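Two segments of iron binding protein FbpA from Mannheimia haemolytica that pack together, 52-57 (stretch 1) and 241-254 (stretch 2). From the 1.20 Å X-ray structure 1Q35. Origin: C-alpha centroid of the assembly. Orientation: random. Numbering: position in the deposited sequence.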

# COMPACT_ATOMS: atom_id res chain seq x y z
N ALA A 52 20.63 6.71 -7.98
CA ALA A 52 19.31 6.11 -8.09
C ALA A 52 18.75 6.19 -9.51
O ALA A 52 18.79 7.25 -10.13
N ASP A 53 18.26 5.06 -10.00
CA ASP A 53 17.51 5.00 -11.25
C ASP A 53 16.01 4.91 -11.00
O ASP A 53 15.24 5.67 -11.57
N VAL A 54 15.63 3.96 -10.15
CA VAL A 54 14.24 3.54 -10.00
C VAL A 54 13.91 3.49 -8.51
O VAL A 54 14.67 2.92 -7.73
N LEU A 55 12.82 4.14 -8.11
CA LEU A 55 12.33 4.07 -6.73
C LEU A 55 11.00 3.32 -6.74
O LEU A 55 10.05 3.76 -7.39
N LEU A 56 10.96 2.17 -6.07
CA LEU A 56 9.77 1.32 -6.00
C LEU A 56 9.03 1.60 -4.70
O LEU A 56 9.54 1.33 -3.62
N THR A 57 7.82 2.14 -4.83
CA THR A 57 7.05 2.65 -3.70
C THR A 57 5.87 1.75 -3.35
O THR A 57 5.46 0.88 -4.14
N PRO A 241 21.26 7.66 -13.76
CA PRO A 241 22.43 7.38 -14.61
C PRO A 241 22.29 6.24 -15.63
O PRO A 241 23.16 6.10 -16.49
N ASN A 242 21.23 5.43 -15.53
CA ASN A 242 20.96 4.36 -16.49
C ASN A 242 19.50 4.42 -16.91
O ASN A 242 18.74 3.47 -16.71
N LYS A 243 19.12 5.54 -17.50
CA LYS A 243 17.71 5.85 -17.70
C LYS A 243 17.04 4.92 -18.71
O LYS A 243 15.91 4.51 -18.50
N ALA A 244 17.71 4.59 -19.81
CA ALA A 244 17.16 3.67 -20.78
C ALA A 244 16.85 2.32 -20.13
O ALA A 244 15.81 1.73 -20.41
N ASN A 245 17.76 1.85 -19.29
CA ASN A 245 17.56 0.61 -18.54
C ASN A 245 16.44 0.74 -17.50
O ASN A 245 15.69 -0.21 -17.27
N ALA A 246 16.34 1.91 -16.89
CA ALA A 246 15.27 2.18 -15.92
C ALA A 246 13.91 2.14 -16.61
O ALA A 246 12.96 1.58 -16.06
N VAL A 247 13.82 2.70 -17.81
CA VAL A 247 12.58 2.67 -18.57
C VAL A 247 12.23 1.23 -18.93
O VAL A 247 11.08 0.83 -18.81
N LYS A 248 13.22 0.44 -19.34
CA LYS A 248 12.96 -0.96 -19.65
C LYS A 248 12.45 -1.73 -18.43
O LYS A 248 11.59 -2.60 -18.56
N LEU A 249 12.96 -1.41 -17.24
CA LEU A 249 12.49 -2.05 -16.01
C LEU A 249 11.03 -1.71 -15.73
O LEU A 249 10.23 -2.61 -15.45
N ILE A 250 10.65 -0.44 -15.79
CA ILE A 250 9.28 -0.09 -15.44
C ILE A 250 8.30 -0.56 -16.53
O ILE A 250 7.19 -0.97 -16.21
N GLU A 251 8.74 -0.56 -17.79
CA GLU A 251 7.96 -1.16 -18.86
C GLU A 251 7.75 -2.66 -18.62
O GLU A 251 6.66 -3.17 -18.81
N TYR A 252 8.80 -3.34 -18.18
CA TYR A 252 8.72 -4.76 -17.86
C TYR A 252 7.73 -5.01 -16.72
O TYR A 252 6.91 -5.93 -16.80
N LEU A 253 7.81 -4.21 -15.67
CA LEU A 253 6.94 -4.39 -14.51
C LEU A 253 5.47 -4.13 -14.85
O LEU A 253 4.58 -4.66 -14.19
N SER A 254 5.22 -3.34 -15.90
CA SER A 254 3.87 -3.05 -16.37
C SER A 254 3.28 -4.12 -17.31
O SER A 254 2.09 -4.09 -17.59

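The most unusual feature of this contact is a two-pronged grip by one carboxylate. D53, just before the strand, holds N242, the residue right before the helix, with both of its oxygens. N242 ND2 donates to D53 OD1 at 2.9 Å, and the backbone N of N242 donates to D53 OD2 at 2.8 Å. The first is nearly straight, with an angle at the hydrogen of 168°; the second is more bent, at 156°. One residue therefore gives a side-chain and a backbone donor to the same acid group. D53 has chi1 in the m well at -74°, and its CA-to-CB bond points toward the helix. N242 also has an m chi1, at -51°, but its CA-to-CB bond points sideways. N242 sits at the N-cap position, yet its side chain makes no capping bond. The amide is turned to D53 instead. Both carboxylate oxygens have further hydrogen bonds outside the two stretches.

P241 lies against the same acid. D53 OD2 comes within 3.1 Å of P241 CD. D53 OD2 is also 3.2 Å from P241 N, but a proline nitrogen has no hydrogen to share, so this is packing only. The backbone O of A52 touches P241 CD at 3.5 Å. The CB of A52 points away.

Beyond the polar end the contact is apolar. A246 points toward the strand, and A246 CB is 4.0 Å from D53 CB. Here the backbones are nearest, with the CA atoms of D53 and A246 5.9 Å apart. V54 points toward the helix with a t chi1 of 175°. V54 CG2 meets A246 CB at 3.6 Å and L249 CD2 at 4.0 Å. V54 CG1 reaches I250 CG2 at a looser 4.4 Å. L249 is t,p and I250 is p,t; both point toward the strand.

Further along, L56 and L253 meet. Both are m,t and both point toward the other stretch. L56 CD2 lies 4.0 Å from L253 CD1. Strand alternation leaves L55 and T57 without contact here.

The inward residues A246, L249, I250 and L253 follow the three- and four-residue spacing of one helix face. The strand and helix run in roughly the same direction, 27° apart, so V54 and then L56 meet successive positions along that face. The axes come no closer than 10.0 Å, and these side chains meet between them. The two stretches bury 369 Å² in all, both sides summed.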

# COMPACT_ATOMS: atom_id res chain seq x y z
CB ALA A 52 18.34 6.77 -7.12
CB ASP A 53 17.93 3.80 -12.09
CG ASP A 53 19.27 3.99 -12.73
OD1 ASP A 53 20.12 3.09 -12.64
OD2 ASP A 53 19.55 5.04 -13.34
CB VAL A 54 14.05 2.13 -10.64
CG1 VAL A 54 12.64 1.57 -10.39
CG2 VAL A 54 14.36 2.19 -12.13
CB LEU A 55 12.19 5.48 -6.14
CG LEU A 55 13.27 6.49 -6.56
CD1 LEU A 55 12.95 7.89 -6.05
CD2 LEU A 55 14.64 6.05 -6.09
CB LEU A 56 10.15 -0.16 -6.07
CG LEU A 56 10.72 -0.62 -7.42
CD1 LEU A 56 11.26 -2.03 -7.31
CD2 LEU A 56 9.67 -0.56 -8.51
CB THR A 57 6.52 4.04 -4.07
OG1 THR A 57 5.82 3.97 -5.32
CG2 THR A 57 7.66 5.01 -4.32
CB PRO A 241 23.52 7.05 -13.59
CG PRO A 241 22.79 6.49 -12.43
CD PRO A 241 21.48 7.21 -12.37
CB ASN A 242 21.27 2.98 -15.89
CG ASN A 242 22.66 2.91 -15.28
OD1 ASN A 242 23.65 2.76 -16.00
ND2 ASN A 242 22.73 3.00 -13.96
CB LYS A 243 17.53 7.31 -18.12
CG LYS A 243 16.08 7.74 -18.30
CD LYS A 243 15.63 7.62 -19.74
CE LYS A 243 14.28 8.27 -19.95
NZ LYS A 243 14.36 9.74 -19.76
CB ALA A 244 18.11 3.47 -21.95
CB ASN A 245 18.86 0.15 -17.88
CG ASN A 245 19.88 -0.37 -18.89
OD1 ASN A 245 19.55 -0.65 -20.04
ND2 ASN A 245 21.12 -0.52 -18.44
CB ALA A 246 15.49 3.53 -15.25
CB VAL A 247 12.66 3.56 -19.83
CG1 VAL A 247 11.46 3.32 -20.75
CG2 VAL A 247 12.72 5.02 -19.43
CB LYS A 248 14.21 -1.63 -20.23
CG LYS A 248 14.47 -1.21 -21.68
CD LYS A 248 15.76 -1.79 -22.24
CE LYS A 248 15.94 -1.42 -23.71
NZ LYS A 248 17.37 -1.46 -24.14
CB LEU A 249 13.37 -1.67 -14.82
CG LEU A 249 12.88 -2.20 -13.46
CD1 LEU A 249 12.70 -3.71 -13.46
CD2 LEU A 249 13.83 -1.79 -12.37
CB ILE A 250 9.12 1.41 -15.05
CG1 ILE A 250 9.29 2.37 -16.22
CG2 ILE A 250 10.10 1.77 -13.95
CD1 ILE A 250 8.89 3.78 -15.87
CB GLU A 251 8.63 -0.92 -20.22
CG GLU A 251 8.52 0.52 -20.69
CD GLU A 251 9.28 0.82 -21.98
OE1 GLU A 251 8.92 1.81 -22.65
OE2 GLU A 251 10.23 0.08 -22.32
CB TYR A 252 10.09 -5.31 -17.46
CG TYR A 252 10.10 -6.81 -17.23
CD1 TYR A 252 9.81 -7.35 -15.98
CD2 TYR A 252 10.38 -7.69 -18.27
CE1 TYR A 252 9.81 -8.72 -15.77
CE2 TYR A 252 10.38 -9.06 -18.07
CZ TYR A 252 10.09 -9.57 -16.81
OH TYR A 252 10.09 -10.93 -16.61
CB LEU A 253 7.39 -3.51 -13.33
CG LEU A 253 8.74 -3.90 -12.73
CD1 LEU A 253 9.19 -2.88 -11.70
CD2 LEU A 253 8.71 -5.30 -12.11
CB SER A 254 3.84 -1.69 -17.09
OG SER A 254 4.28 -1.79 -18.44